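Local coordinates for putative peptidase (Parabacteroides merdae, PDB 4L8K), which probably cleaves peptide bonds as a serine peptidase of family S41, at residues A[126-131]-A[152-157]; A[242-247]-A[281-286]. All coordinates share one frame; numbering follows the deposited sequence.

Overall arrangement
Contacts 1 and 2 both lie at strand ends of one mixed sheet, about 15 Å apart between centres and about 6 Å apart at their nearest atoms. Contact 1 joins the loops leaving strands 120-125 and 149-153; contact 2 joins the loop leaving strand 238-242 to the chain entering strand 286-287, the edge strand at one end of the sheet. Helix 224-232 packs against both, with Val-229 touching Val-154 in the first and Thr-245 in the second. Each is partly buried. Contact 1 is held by one asparagine, a phenylalanine ring and a bridging water, with a single weak direct hydrogen bond. Contact 2 covers more surface, and couples buried backbone and threonine bonds to a more exposed arginine-aspartate salt bridge.

Contact 1. Residues A[126-131]-A[152-157]; sequences GSFSSG and FDVRDN
Gly-126 presents its carbonyl to the turn that ends at Asn-157: its O atom lies 3.3 Å from Asn-157 CA in a CA-H...O contact. A water donates to Gly-126 O and also to Asp-156 O, at 2.7 Å from each, bridging two carbonyls that cannot bond to one another. At Ser-127 the backbone N stands 3.3 Å from Asn-157 ND2, but both are donors and do not bond; ND2 is instead taken up by Tyr-125 O, just before the segment. Ser-127 OG turns the chain onward in an ST turn, accepting from Ser-129 N at 3.1 Å.

The facing residues belong to the D-x-R-x-N-x-G-G sequence found in S41 peptidases of the ClpP/crotonase fold, here running on from strand 149-153. In it Asp-153 OD1 forms an Asx turn by accepting from Arg-155 N on one face of its plane, and accepts from Arg-155 NE on the other, while Arg-155 NH2 completes a side-on salt bridge to Asp-153 OD2.

Phe-128 gives a weak hydrogen bond from its N to Asn-157 OD1, 3.3 Å and bent to 135°; Gly-159 N is a second donor to that oxygen. With its CG anti to the backbone N (chi1 -176°), Asn-157 sends its amide across the contact, placing ND2 3.3 Å from Phe-128 CD2. The approach to the ring is oblique, with amide and ring planes 36° apart. Next to CD2 on the same ring, CE2 makes a looser apolar contact with Val-154 CG1, and Tyr-125 stacks edge-to-face with Phe-128.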
ATOM      1  N   GLY A 126      -7.247   8.671  -4.692  1.00 17.11           N
ATOM      2  CA  GLY A 126      -7.885   7.565  -3.990  1.00 16.24           C
ATOM      3  C   GLY A 126      -7.645   6.168  -4.509  1.00 21.75           C
ATOM      4  O   GLY A 126      -7.840   5.199  -3.769  1.00 23.23           O
ATOM      5  N   SER A 127      -7.300   6.028  -5.793  1.00 18.51           N
ATOM      6  CA  SER A 127      -7.146   4.696  -6.387  1.00 17.58           C
ATOM      7  C   SER A 127      -6.168   4.688  -7.540  1.00 19.06           C
ATOM      8  O   SER A 127      -6.346   5.471  -8.464  1.00 19.89           O
ATOM      9  CB  SER A 127      -8.507   4.186  -6.883  1.00 17.81           C
ATOM     10  OG  SER A 127      -8.367   2.901  -7.471  1.00 27.86           O
ATOM     11  N   PHE A 128      -5.204   3.748  -7.535  1.00 15.63           N
ATOM     12  CA  PHE A 128      -4.279   3.562  -8.660  1.00 17.11           C
ATOM     13  C   PHE A 128      -4.977   2.802  -9.822  1.00 24.01           C
ATOM     14  O   PHE A 128      -4.325   2.522 -10.822  1.00 22.85           O
ATOM     15  CB  PHE A 128      -2.945   2.875  -8.234  1.00 18.59           C
ATOM     16  CG  PHE A 128      -1.966   3.819  -7.579  1.00 19.36           C
ATOM     17  CD1 PHE A 128      -1.155   4.641  -8.342  1.00 23.26           C
ATOM     18  CD2 PHE A 128      -1.922   3.951  -6.201  1.00 20.83           C
ATOM     19  CE1 PHE A 128      -0.291   5.557  -7.732  1.00 24.59           C
ATOM     20  CE2 PHE A 128      -1.058   4.866  -5.593  1.00 24.28           C
ATOM     21  CZ  PHE A 128      -0.230   5.644  -6.361  1.00 23.30           C
ATOM     22  N   SER A 129      -6.312   2.492  -9.690  1.00 22.98           N
ATOM     23  CA  SER A 129      -7.160   1.875 -10.722  1.00 23.09           C
ATOM     24  C   SER A 129      -7.829   2.960 -11.555  1.00 30.05           C
ATOM     25  O   SER A 129      -8.288   2.710 -12.660  1.00 31.22           O
ATOM     26  CB  SER A 129      -8.218   0.967 -10.105  1.00 26.66           C
ATOM     27  OG  SER A 129      -7.643  -0.221  -9.591  1.00 36.93           O
ATOM     28  N   SER A 130      -7.889   4.172 -11.017  1.00 28.34           N
ATOM     29  CA  SER A 130      -8.423   5.339 -11.704  1.00 27.68           C
ATOM     30  C   SER A 130      -7.238   6.052 -12.339  1.00 29.27           C
ATOM     31  O   SER A 130      -6.402   6.614 -11.637  1.00 29.26           O
ATOM     32  CB  SER A 130      -9.195   6.226 -10.729  1.00 30.87           C
ATOM     33  OG  SER A 130     -10.159   6.997 -11.423  1.00 47.38           O
ATOM     34  N   GLY A 131      -7.140   5.941 -13.654  1.00 24.47           N
ATOM     35  CA  GLY A 131      -6.061   6.490 -14.461  1.00 23.52           C
ATOM     36  C   GLY A 131      -5.783   7.974 -14.406  1.00 27.53           C
ATOM     37  O   GLY A 131      -6.684   8.807 -14.234  1.00 27.37           O
ATOM     38  N   PHE A 152       0.512  15.291  -1.424  1.00 16.88           N
ATOM     39  CA  PHE A 152       0.049  14.198  -2.280  1.00 16.52           C
ATOM     40  C   PHE A 152      -0.566  13.131  -1.355  1.00 21.61           C
ATOM     41  O   PHE A 152       0.133  12.355  -0.716  1.00 23.23           O
ATOM     42  CB  PHE A 152       1.170  13.644  -3.196  1.00 17.75           C
ATOM     43  CG  PHE A 152       0.607  12.939  -4.410  1.00 18.83           C
ATOM     44  CD1 PHE A 152       0.178  11.611  -4.331  1.00 21.23           C
ATOM     45  CD2 PHE A 152       0.441  13.619  -5.618  1.00 19.62           C
ATOM     46  CE1 PHE A 152      -0.374  10.968  -5.451  1.00 21.57           C
ATOM     47  CE2 PHE A 152      -0.104  12.978  -6.736  1.00 22.05           C
ATOM     48  CZ  PHE A 152      -0.500  11.656  -6.646  1.00 20.81           C
ATOM     49  N   ASP A 153      -1.871  13.154  -1.229  1.00 19.58           N
ATOM     50  CA  ASP A 153      -2.592  12.297  -0.282  1.00 19.07           C
ATOM     51  C   ASP A 153      -3.045  10.988  -0.932  1.00 21.19           C
ATOM     52  O   ASP A 153      -3.915  10.987  -1.818  1.00 18.63           O
ATOM     53  CB  ASP A 153      -3.799  13.098   0.276  1.00 20.28           C
ATOM     54  CG  ASP A 153      -4.572  12.498   1.437  1.00 19.77           C
ATOM     55  OD1 ASP A 153      -4.245  11.364   1.854  1.00 20.09           O
ATOM     56  OD2 ASP A 153      -5.496  13.165   1.932  1.00 23.66           O
ATOM     57  N   VAL A 154      -2.468   9.865  -0.455  1.00 18.61           N
ATOM     58  CA  VAL A 154      -2.812   8.509  -0.938  1.00 16.88           C
ATOM     59  C   VAL A 154      -3.384   7.647   0.223  1.00 21.05           C
ATOM     60  O   VAL A 154      -3.300   6.419   0.188  1.00 19.52           O
ATOM     61  CB  VAL A 154      -1.639   7.789  -1.667  1.00 18.38           C
ATOM     62  CG1 VAL A 154      -1.316   8.464  -3.001  1.00 17.05           C
ATOM     63  CG2 VAL A 154      -0.402   7.651  -0.771  1.00 17.41           C
ATOM     64  N   ARG A 155      -3.960   8.295   1.243  1.00 17.15           N
ATOM     65  CA  ARG A 155      -4.622   7.580   2.328  1.00 17.11           C
ATOM     66  C   ARG A 155      -5.860   6.894   1.765  1.00 21.62           C
ATOM     67  O   ARG A 155      -6.510   7.462   0.882  1.00 22.07           O
ATOM     68  CB  ARG A 155      -5.030   8.537   3.458  1.00 17.61           C
ATOM     69  CG  ARG A 155      -3.854   9.090   4.251  1.00 20.68           C
ATOM     70  CD  ARG A 155      -4.308  10.096   5.309  1.00 14.80           C
ATOM     71  NE  ARG A 155      -4.866  11.303   4.690  1.00 13.23           N
ATOM     72  CZ  ARG A 155      -5.552  12.243   5.331  1.00 23.57           C
ATOM     73  NH1 ARG A 155      -5.823  12.113   6.628  1.00 14.98           N
ATOM     74  NH2 ARG A 155      -5.990  13.313   4.679  1.00 20.24           N
ATOM     75  N   ASP A 156      -6.167   5.675   2.234  1.00 16.88           N
ATOM     76  CA  ASP A 156      -7.304   4.883   1.774  1.00 16.88           C
ATOM     77  C   ASP A 156      -7.172   4.466   0.294  1.00 22.04           C
ATOM     78  O   ASP A 156      -8.169   4.180  -0.345  1.00 21.53           O
ATOM     79  CB  ASP A 156      -8.637   5.601   2.030  1.00 18.54           C
ATOM     80  CG  ASP A 156      -9.187   5.358   3.421  1.00 27.34           C
ATOM     81  OD1 ASP A 156      -8.381   5.084   4.345  1.00 27.29           O
ATOM     82  OD2 ASP A 156     -10.413   5.442   3.588  1.00 37.50           O
ATOM     83  N   ASN A 157      -5.942   4.403  -0.230  1.00 18.97           N
ATOM     84  CA  ASN A 157      -5.719   3.978  -1.600  1.00 18.63           C
ATOM     85  C   ASN A 157      -5.164   2.552  -1.554  1.00 23.03           C
ATOM     86  O   ASN A 157      -3.999   2.341  -1.233  1.00 20.79           O
ATOM     87  CB  ASN A 157      -4.793   4.965  -2.343  1.00 18.52           C
ATOM     88  CG  ASN A 157      -4.574   4.666  -3.817  1.00 28.98           C
ATOM     89  OD1 ASN A 157      -4.656   3.513  -4.273  1.00 14.31           O
ATOM     90  ND2 ASN A 157      -4.226   5.706  -4.592  1.00 12.15           N
TER
HETATM   91  O   HOH W   1     -10.021   4.882  -2.221  1.00 42.00           O

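Contact 2. Residues A[242-247]-A[281-286]; sequences GDRTGG and GIDPDT
One face of the Arg-244 guanidinium, in the conformer described, lies over the Gly-281 peptide, with Gly-281 C 3.6 Å above its centre and Ile-282 N offset toward the rim. At its edge is Asp-283 OD1, which accepts a hydrogen bond from Arg-244 NH1 at 3.1 Å as part of a salt bridge. The guanidinium and carboxylate planes are 55° apart, and NH1 meets OD1 from above the carboxylate plane. The two segments, running in nearly opposite directions, leave strand 238-242 and lead into strand 286-287, neighbours at one end of the mixed sheet in this ClpP/crotonase-type domain. An extended chain, CG anti to the backbone N (chi1 -178°), carries the arginine's CB, CG and CD past Asp-283 OD1 to reach this position, where NH2 also makes a weak bond to Phe-280 O.

Thr-245 holds Ile-282 through its backbone N and its hydroxyl: its N donates to Ile-282 O at 3.0 Å, and Ile-282 N donates to its OG1 at 2.9 Å. OG1 sits between the backbone N and carbonyl carbon (chi1 70°), is also bonded to Asn-226 OD1 on helix 224-232, and weakly accepts from Gly-247 N. A valine here would probably leave Ile-282 N and Asn-226 OD1 without their hydroxyl partner, with only the backbone bond to Ile-282 O remaining from this residue. Close by, Gly-281 has no room for a side chain, since a CB would collide with Thr-245 O.

Toward the sheet, Pro-284 points at the first segment and rests CD 3.6 Å from Arg-244 N and CG 3.4 Å from Gly-242 O. Beyond it Gly-242 N donates to Thr-286 O at 3.2 Å.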
ATOM      1  N   GLY A 242       1.817  10.576   8.344  1.00 15.88           N
ATOM      2  CA  GLY A 242       0.587   9.887   8.683  1.00 16.29           C
ATOM      3  C   GLY A 242       0.863   8.622   9.462  1.00 22.83           C
ATOM      4  O   GLY A 242       1.484   8.663  10.531  1.00 22.66           O
ATOM      5  N   ASP A 243       0.439   7.490   8.919  1.00 19.97           N
ATOM      6  CA  ASP A 243       0.620   6.211   9.602  1.00 19.51           C
ATOM      7  C   ASP A 243       1.310   5.200   8.684  1.00 23.33           C
ATOM      8  O   ASP A 243       1.462   5.428   7.468  1.00 22.22           O
ATOM      9  CB  ASP A 243      -0.753   5.676  10.067  1.00 21.38           C
ATOM     10  CG  ASP A 243      -0.737   4.623  11.180  1.00 33.56           C
ATOM     11  OD1 ASP A 243       0.371   4.305  11.700  1.00 32.43           O
ATOM     12  OD2 ASP A 243      -1.823   4.109  11.521  1.00 42.14           O
ATOM     13  N   ARG A 244       1.760   4.095   9.295  1.00 20.30           N
ATOM     14  CA  ARG A 244       2.414   3.002   8.578  0.50 20.02           C
ATOM     15  C   ARG A 244       1.478   2.519   7.459  1.00 22.79           C
ATOM     16  O   ARG A 244       0.258   2.399   7.669  1.00 21.77           O
ATOM     17  CB  ARG A 244       2.772   1.866   9.560  0.50 19.24           C
ATOM     18  CG  ARG A 244       3.506   0.655   8.967  0.50 26.83           C
ATOM     19  CD  ARG A 244       3.810  -0.348  10.080  0.50 27.36           C
ATOM     20  NE  ARG A 244       4.480  -1.580   9.641  0.50 32.15           N
ATOM     21  CZ  ARG A 244       5.771  -1.684   9.322  0.50 38.16           C
ATOM     22  NH1 ARG A 244       6.553  -0.613   9.316  0.50 24.93           N
ATOM     23  NH2 ARG A 244       6.280  -2.857   8.981  0.50 25.79           N
ATOM     24  N   THR A 245       2.036   2.284   6.251  1.00 18.67           N
ATOM     25  CA  THR A 245       1.216   1.796   5.149  1.00 18.36           C
ATOM     26  C   THR A 245       0.712   0.361   5.503  1.00 23.31           C
ATOM     27  O   THR A 245       1.210  -0.265   6.458  1.00 23.12           O
ATOM     28  CB  THR A 245       1.998   1.787   3.825  1.00 21.51           C
ATOM     29  OG1 THR A 245       2.976   0.758   3.914  1.00 23.01           O
ATOM     30  CG2 THR A 245       2.617   3.151   3.456  1.00 17.75           C
ATOM     31  N   GLY A 246      -0.248  -0.133   4.727  1.00 19.92           N
ATOM     32  CA  GLY A 246      -0.799  -1.478   4.891  1.00 19.04           C
ATOM     33  C   GLY A 246       0.043  -2.570   4.266  1.00 22.09           C
ATOM     34  O   GLY A 246      -0.343  -3.743   4.293  1.00 22.54           O
ATOM     35  N   GLY A 247       1.181  -2.186   3.685  1.00 19.66           N
ATOM     36  CA  GLY A 247       2.112  -3.116   3.052  1.00 19.69           C
ATOM     37  C   GLY A 247       1.645  -3.726   1.753  1.00 25.24           C
ATOM     38  O   GLY A 247       0.916  -3.106   0.974  1.00 23.31           O
ATOM     39  N   GLY A 281       4.578  -3.232   5.581  1.00 25.91           N
ATOM     40  CA  GLY A 281       4.298  -1.810   5.606  1.00 24.71           C
ATOM     41  C   GLY A 281       5.564  -0.985   5.753  1.00 27.59           C
ATOM     42  O   GLY A 281       6.603  -1.504   6.177  1.00 26.47           O
ATOM     43  N   ILE A 282       5.460   0.318   5.394  1.00 21.91           N
ATOM     44  CA  ILE A 282       6.505   1.336   5.479  1.00 22.17           C
ATOM     45  C   ILE A 282       6.045   2.408   6.469  1.00 27.28           C
ATOM     46  O   ILE A 282       4.913   2.938   6.362  1.00 25.14           O
ATOM     47  CB  ILE A 282       6.820   1.951   4.077  1.00 24.63           C
ATOM     48  CG1 ILE A 282       7.349   0.894   3.085  1.00 24.53           C
ATOM     49  CG2 ILE A 282       7.788   3.134   4.187  1.00 23.44           C
ATOM     50  CD1 ILE A 282       6.908   1.141   1.603  1.00 18.82           C
ATOM     51  N   ASP A 283       6.918   2.710   7.437  1.00 24.81           N
ATOM     52  CA  ASP A 283       6.660   3.730   8.452  1.00 24.46           C
ATOM     53  C   ASP A 283       6.808   5.108   7.852  1.00 29.01           C
ATOM     54  O   ASP A 283       7.744   5.332   7.079  1.00 30.39           O
ATOM     55  CB  ASP A 283       7.613   3.570   9.658  1.00 26.42           C
ATOM     56  CG  ASP A 283       7.249   2.424  10.596  1.00 38.56           C
ATOM     57  OD1 ASP A 283       6.048   2.089  10.696  1.00 39.07           O
ATOM     58  OD2 ASP A 283       8.163   1.861  11.227  1.00 46.13           O
ATOM     59  N   PRO A 284       5.935   6.072   8.210  1.00 25.32           N
ATOM     60  CA  PRO A 284       6.120   7.446   7.692  1.00 23.61           C
ATOM     61  C   PRO A 284       7.384   8.101   8.281  1.00 27.14           C
ATOM     62  O   PRO A 284       7.936   7.593   9.256  1.00 27.71           O
ATOM     63  CB  PRO A 284       4.848   8.159   8.166  1.00 23.73           C
ATOM     64  CG  PRO A 284       4.469   7.442   9.418  1.00 28.44           C
ATOM     65  CD  PRO A 284       4.806   6.000   9.175  1.00 25.51           C
ATOM     66  N   ASP A 285       7.831   9.224   7.703  1.00 22.83           N
ATOM     67  CA  ASP A 285       8.957   9.992   8.258  1.00 23.43           C
ATOM     68  C   ASP A 285       8.485  10.665   9.554  1.00 26.36           C
ATOM     69  O   ASP A 285       9.219  10.708  10.532  1.00 24.74           O
ATOM     70  CB  ASP A 285       9.462  11.042   7.253  1.00 24.41           C
ATOM     71  CG  ASP A 285      10.130  10.439   6.047  1.00 37.95           C
ATOM     72  OD1 ASP A 285      11.170   9.774   6.221  1.00 42.07           O
ATOM     73  OD2 ASP A 285       9.639  10.666   4.926  1.00 39.93           O
ATOM     74  N   THR A 286       7.227  11.148   9.550  1.00 22.43           N
ATOM     75  CA  THR A 286       6.604  11.809  10.683  1.00 22.78           C
ATOM     76  C   THR A 286       5.270  11.145  10.946  1.00 25.60           C
ATOM     77  O   THR A 286       4.367  11.221  10.109  1.00 23.41           O
ATOM     78  CB  THR A 286       6.454  13.331  10.425  1.00 30.37           C
ATOM     79  OG1 THR A 286       7.719  13.861  10.034  1.00 34.13           O
ATOM     80  CG2 THR A 286       5.932  14.089  11.657  1.00 23.45           C
TER